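Local structure of pectate lyase (Pectobacterium carotovorum, 4U49) at residues N202-N216 with S236-H250. The protein probably cleaves polygalacturonate and methylated pectins by calcium-dependent elimination, cutting within the polymer and leaving unsaturated galacturonosyl ends. Sequence-based numbering, arbitrary orientation.
Unlike the reference sequence in segment 236-250: Asn243 (reference Lys).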
loop_
_atom_site.group_PDB
_atom_site.type_symbol
_atom_site.label_atom_id
_atom_site.label_comp_id
_atom_site.label_asym_id
_atom_site.label_seq_id
_atom_site.Cartn_x
_atom_site.Cartn_y
_atom_site.Cartn_z
ATOM N N ASN A 202 -5.281 -2.923 -10.322
ATOM C CA ASN A 202 -6.417 -3.824 -10.137
ATOM C C ASN A 202 -7.324 -3.940 -11.363
ATOM O O ASN A 202 -7.913 -2.955 -11.812
ATOM C CB ASN A 202 -7.245 -3.374 -8.933
ATOM C CG ASN A 202 -8.370 -4.336 -8.605
ATOM O OD1 ASN A 202 -8.361 -5.488 -9.038
ATOM N ND2 ASN A 202 -9.338 -3.872 -7.822
ATOM N N LEU A 203 -7.435 -5.159 -11.889
ATOM C CA LEU A 203 -8.371 -5.467 -12.970
ATOM C C LEU A 203 -9.434 -6.458 -12.508
ATOM O O LEU A 203 -10.381 -6.755 -13.238
ATOM C CB LEU A 203 -7.639 -6.046 -14.185
ATOM C CG LEU A 203 -6.858 -5.122 -15.121
ATOM C CD1 LEU A 203 -5.539 -4.682 -14.497
ATOM C CD2 LEU A 203 -6.617 -5.821 -16.450
ATOM N N GLY A 204 -9.268 -6.971 -11.294
ATOM C CA GLY A 204 -10.143 -8.008 -10.782
ATOM C C GLY A 204 -11.367 -7.482 -10.058
ATOM O O GLY A 204 -11.750 -6.323 -10.217
ATOM N N LYS A 205 -11.989 -8.354 -9.273
ATOM C CA LYS A 205 -13.161 -8.001 -8.482
ATOM C C LYS A 205 -12.749 -7.169 -7.273
ATOM O O LYS A 205 -13.268 -6.076 -7.044
ATOM C CB LYS A 205 -13.895 -9.267 -8.036
ATOM C CG LYS A 205 -15.024 -9.047 -7.046
ATOM C CD LYS A 205 -16.327 -8.724 -7.746
ATOM C CE LYS A 205 -17.514 -9.016 -6.842
ATOM N NZ LYS A 205 -17.362 -8.367 -5.508
ATOM N N THR A 206 -11.808 -7.703 -6.504
ATOM C CA THR A 206 -11.299 -7.023 -5.325
ATOM C C THR A 206 -9.786 -7.196 -5.246
ATOM O O THR A 206 -9.270 -8.293 -5.450
ATOM C CB THR A 206 -11.951 -7.558 -4.026
ATOM O OG1 THR A 206 -13.380 -7.496 -4.136
ATOM C CG2 THR A 206 -11.507 -6.733 -2.827
ATOM N N MET A 207 -9.080 -6.102 -4.978
ATOM C CA MET A 207 -7.651 -6.156 -4.698
ATOM C C MET A 207 -7.404 -5.548 -3.326
ATOM O O MET A 207 -7.681 -4.368 -3.101
ATOM C CB MET A 207 -6.844 -5.414 -5.764
ATOM C CG MET A 207 -5.336 -5.501 -5.571
ATOM S SD MET A 207 -4.419 -4.581 -6.824
ATOM C CE MET A 207 -4.681 -2.893 -6.281
ATOM N N THR A 208 -6.890 -6.360 -2.409
ATOM C CA THR A 208 -6.704 -5.931 -1.029
ATOM C C THR A 208 -5.230 -5.844 -0.660
ATOM O O THR A 208 -4.511 -6.841 -0.704
ATOM C CB THR A 208 -7.407 -6.889 -0.046
ATOM O OG1 THR A 208 -8.798 -6.980 -0.376
ATOM C CG2 THR A 208 -7.254 -6.390 1.381
ATOM N N ILE A 209 -4.787 -4.646 -0.297
ATOM C CA ILE A 209 -3.416 -4.435 0.149
ATOM C C ILE A 209 -3.359 -4.441 1.674
ATOM O O ILE A 209 -4.033 -3.650 2.329
ATOM C CB ILE A 209 -2.854 -3.105 -0.390
ATOM C CG1 ILE A 209 -2.804 -3.139 -1.921
ATOM C CG2 ILE A 209 -1.474 -2.831 0.194
ATOM C CD1 ILE A 209 -2.206 -1.900 -2.542
ATOM N N VAL A 210 -2.557 -5.340 2.237
ATOM C CA VAL A 210 -2.503 -5.496 3.689
ATOM C C VAL A 210 -1.114 -5.171 4.211
ATOM O O VAL A 210 -0.167 -5.923 3.989
ATOM C CB VAL A 210 -2.888 -6.922 4.119
ATOM C CG1 VAL A 210 -3.058 -6.982 5.627
ATOM C CG2 VAL A 210 -4.171 -7.357 3.421
ATOM N N GLY A 211 -0.999 -4.048 4.912
ATOM C CA GLY A 211 0.299 -3.554 5.325
ATOM C C GLY A 211 1.140 -3.227 4.105
ATOM O O GLY A 211 0.612 -2.968 3.023
ATOM N N GLY A 212 2.455 -3.250 4.274
ATOM C CA GLY A 212 3.353 -2.948 3.179
ATOM C C GLY A 212 3.857 -1.523 3.254
ATOM O O GLY A 212 3.281 -0.685 3.950
ATOM N N VAL A 213 4.950 -1.255 2.546
ATOM C CA VAL A 213 5.558 0.070 2.518
ATOM C C VAL A 213 5.978 0.393 1.089
ATOM O O VAL A 213 6.632 -0.418 0.437
ATOM C CB VAL A 213 6.793 0.166 3.449
ATOM C CG1 VAL A 213 7.397 1.563 3.391
ATOM C CG2 VAL A 213 6.431 -0.201 4.885
ATOM N N ALA A 214 5.602 1.570 0.595
ATOM C CA ALA A 214 5.943 1.954 -0.771
ATOM C C ALA A 214 6.679 3.291 -0.815
ATOM O O ALA A 214 6.129 4.331 -0.452
ATOM C CB ALA A 214 4.692 2.015 -1.628
ATOM N N HIS A 215 7.927 3.251 -1.268
ATOM C CA HIS A 215 8.732 4.454 -1.394
ATOM C C HIS A 215 8.678 5.004 -2.814
ATOM O O HIS A 215 8.656 4.244 -3.782
ATOM C CB HIS A 215 10.183 4.171 -0.997
ATOM C CG HIS A 215 11.120 5.295 -1.308
ATOM N ND1 HIS A 215 11.331 6.350 -0.447
ATOM C CD2 HIS A 215 11.893 5.535 -2.394
ATOM C CE1 HIS A 215 12.197 7.189 -0.988
ATOM N NE2 HIS A 215 12.553 6.717 -2.168
ATOM N N ASN A 216 8.657 6.328 -2.928
ATOM C CA ASN A 216 8.693 6.985 -4.229
ATOM C C ASN A 216 9.537 8.255 -4.186
ATOM O O ASN A 216 9.648 8.897 -3.142
ATOM C CB ASN A 216 7.275 7.316 -4.705
ATOM C CG ASN A 216 7.246 7.840 -6.132
ATOM O OD1 ASN A 216 7.418 7.080 -7.083
ATOM N ND2 ASN A 216 7.028 9.145 -6.285
ATOM N N SER A 236 -15.188 -2.698 -9.830
ATOM C CA SER A 236 -13.958 -3.149 -9.202
ATOM C C SER A 236 -13.763 -2.437 -7.873
ATOM O O SER A 236 -14.277 -1.337 -7.669
ATOM C CB SER A 236 -12.764 -2.892 -10.121
ATOM O OG SER A 236 -12.607 -1.500 -10.358
ATOM N N HIS A 237 -13.011 -3.062 -6.977
ATOM C CA HIS A 237 -12.824 -2.523 -5.641
ATOM C C HIS A 237 -11.396 -2.740 -5.154
ATOM O O HIS A 237 -10.918 -3.872 -5.097
ATOM C CB HIS A 237 -13.816 -3.174 -4.672
ATOM C CG HIS A 237 -13.913 -2.490 -3.347
ATOM N ND1 HIS A 237 -14.526 -3.070 -2.256
ATOM C CD2 HIS A 237 -13.488 -1.272 -2.933
ATOM C CE1 HIS A 237 -14.469 -2.243 -1.229
ATOM N NE2 HIS A 237 -13.845 -1.144 -1.613
ATOM N N THR A 238 -10.714 -1.652 -4.816
ATOM C CA THR A 238 -9.406 -1.750 -4.183
ATOM C C THR A 238 -9.528 -1.381 -2.713
ATOM O O THR A 238 -10.091 -0.337 -2.369
ATOM C CB THR A 238 -8.359 -0.844 -4.861
ATOM O OG1 THR A 238 -8.113 -1.310 -6.196
ATOM C CG2 THR A 238 -7.052 -0.859 -4.078
ATOM N N ILE A 239 -9.011 -2.256 -1.856
ATOM C CA ILE A 239 -9.034 -2.061 -0.412
ATOM C C ILE A 239 -7.616 -1.897 0.124
ATOM O O ILE A 239 -6.729 -2.690 -0.194
ATOM C CB ILE A 239 -9.715 -3.249 0.310
ATOM C CG1 ILE A 239 -11.143 -3.445 -0.203
ATOM C CG2 ILE A 239 -9.712 -3.034 1.820
ATOM C CD1 ILE A 239 -11.868 -4.619 0.440
ATOM N N VAL A 240 -7.411 -0.859 0.928
ATOM C CA VAL A 240 -6.122 -0.594 1.556
ATOM C C VAL A 240 -6.257 -0.682 3.073
ATOM O O VAL A 240 -6.984 0.106 3.676
ATOM C CB VAL A 240 -5.578 0.799 1.170
ATOM C CG1 VAL A 240 -4.290 1.097 1.915
ATOM C CG2 VAL A 240 -5.369 0.899 -0.339
ATOM N N GLN A 241 -5.563 -1.638 3.686
ATOM C CA GLN A 241 -5.687 -1.853 5.127
ATOM C C GLN A 241 -4.348 -2.208 5.777
ATOM O O GLN A 241 -3.312 -2.225 5.116
ATOM C CB GLN A 241 -6.723 -2.951 5.415
ATOM C CG GLN A 241 -6.322 -4.349 4.952
ATOM C CD GLN A 241 -7.485 -5.327 4.947
ATOM O OE1 GLN A 241 -8.515 -5.077 4.327
ATOM N NE2 GLN A 241 -7.321 -6.449 5.640
ATOM N N GLY A 242 -4.371 -2.476 7.080
ATOM C CA GLY A 242 -3.164 -2.841 7.804
ATOM C C GLY A 242 -2.138 -1.725 7.893
ATOM O O GLY A 242 -0.947 -1.981 8.070
ATOM N N ASN A 243 -2.609 -0.487 7.768
ATOM C CA ASN A 243 -1.760 0.699 7.827
ATOM C C ASN A 243 -0.651 0.682 6.774
ATOM O O ASN A 243 0.505 0.990 7.073
ATOM C CB ASN A 243 -1.154 0.857 9.226
ATOM C CG ASN A 243 -0.693 2.273 9.499
ATOM O OD1 ASN A 243 -1.126 3.216 8.834
ATOM N ND2 ASN A 243 0.191 2.432 10.480
ATOM N N PHE A 244 -1.019 0.300 5.553
ATOM C CA PHE A 244 -0.169 0.454 4.374
ATOM C C PHE A 244 0.437 1.852 4.376
ATOM O O PHE A 244 -0.272 2.835 4.574
ATOM C CB PHE A 244 -0.991 0.194 3.105
ATOM C CG PHE A 244 -0.305 0.584 1.825
ATOM C CD1 PHE A 244 0.765 -0.147 1.339
ATOM C CD2 PHE A 244 -0.764 1.661 1.083
ATOM C CE1 PHE A 244 1.383 0.207 0.149
ATOM C CE2 PHE A 244 -0.150 2.020 -0.104
ATOM C CZ PHE A 244 0.921 1.292 -0.572
ATOM N N THR A 245 1.752 1.937 4.189
ATOM C CA THR A 245 2.460 3.199 4.399
ATOM C C THR A 245 3.225 3.684 3.170
ATOM O O THR A 245 4.018 2.947 2.581
ATOM C CB THR A 245 3.450 3.089 5.582
ATOM O OG1 THR A 245 2.726 2.832 6.792
ATOM C CG2 THR A 245 4.252 4.380 5.745
ATOM N N LEU A 246 2.981 4.936 2.798
ATOM C CA LEU A 246 3.726 5.590 1.729
ATOM C C LEU A 246 4.859 6.417 2.321
ATOM O O LEU A 246 4.652 7.172 3.268
ATOM C CB LEU A 246 2.807 6.488 0.894
ATOM C CG LEU A 246 1.645 5.839 0.138
ATOM C CD1 LEU A 246 0.859 6.901 -0.626
ATOM C CD2 LEU A 246 2.151 4.769 -0.812
ATOM N N THR A 247 6.057 6.273 1.767
ATOM C CA THR A 247 7.183 7.089 2.199
ATOM C C THR A 247 7.857 7.749 1.000
ATOM O O THR A 247 7.732 7.282 -0.135
ATOM C CB THR A 247 8.219 6.263 2.993
ATOM O OG1 THR A 247 9.270 7.123 3.449
ATOM C CG2 THR A 247 8.810 5.163 2.131
ATOM N N GLY A 248 8.566 8.841 1.257
ATOM C CA GLY A 248 9.192 9.609 0.199
ATOM C C GLY A 248 8.262 10.677 -0.345
ATOM O O GLY A 248 7.461 11.253 0.392
ATOM N N GLN A 249 8.365 10.938 -1.642
ATOM C CA GLN A 249 7.556 11.968 -2.279
ATOM C C GLN A 249 6.659 11.347 -3.345
ATOM O O GLN A 249 7.142 10.766 -4.318
ATOM C CB GLN A 249 8.448 13.056 -2.882
ATOM C CG GLN A 249 9.294 13.815 -1.861
ATOM C CD GLN A 249 10.471 13.004 -1.347
ATOM O OE1 GLN A 249 11.097 12.255 -2.098
ATOM N NE2 GLN A 249 10.766 13.137 -0.058
ATOM N N HIS A 250 5.350 11.469 -3.148
ATOM C CA HIS A 250 4.370 10.811 -4.009
ATOM C C HIS A 250 3.520 11.793 -4.808
ATOM O O HIS A 250 3.475 12.987 -4.508
ATOM C CB HIS A 250 3.457 9.915 -3.167
ATOM C CG HIS A 250 4.130 8.680 -2.656
ATOM N ND1 HIS A 250 4.010 7.458 -3.280
ATOM C CD2 HIS A 250 4.934 8.481 -1.585
ATOM C CE1 HIS A 250 4.711 6.558 -2.614
ATOM N NE2 HIS A 250 5.283 7.152 -1.583
HETATM O O HOH W 1 -15.452 -5.546 -2.300
#
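Asn216 and Leu246 sandwich the His250 ring: CB of Asn216 lies over one face in a CH-pi contact, 3.6 Å from the ring centroid, and CB of Leu246 sits over the other. The ring's NE2 donates to Thr247 O, tilted from the ring plane and met from above that carbonyl's plane, and makes a weak bond to Ala214 O at the ring's edge; both bonds are bent. Asn216 holds its side chain extended, CG opposite the backbone N (chi1 -173°), which sets the amide beside Gln249; its ND2 donates to Gln249 O at 2.6 Å, in the plane of both groups. The backbone O of Asn216 in turn accepts from Gln249 N, which carries the pairing past the corner at Gly248. The Phe244 ring meets Gly211 O at its edge, with 3.3 Å from CD1 to that oxygen, and packs obliquely against Ile209 CG2 and Ala214 CB. Ala214 CB also touches Leu246 CD2, 3.8 Å away. His237 carries Ile239 CG1 on one face of its ring; ND1 binds a water in the ring plane, which also contacts Thr206 OG1 weakly, while NE2 bonds Thr270. Asn202 ND2 reaches Thr238 OG1, which also bonds Gln231.

Two runs of parallel pairing join these stacked turns of the right-handed beta-helix of polysaccharide lyase family 3: strand 206-210 with 236-241, and 213-216 with 244-247. The register slips by one residue at the bends, where phi is positive at Gly211, Gly212, Gly242 and Asn243; Gly242 lies against Gly211, with no room for a beta carbon. Asn216 binds calcium in another structure of this protein, and His215 lies close to Asp194 of that site; no calcium is bound to this chain. Asp32 is hydrogen-bonded to both His215 ND1 and Thr247 OG1, the latter also bonded to Tyr36. Strand 184-192 continues the stack beyond 206-210 and 213-216, and strands 267-271 and 274-277 do so beyond 236-241 and 244-247.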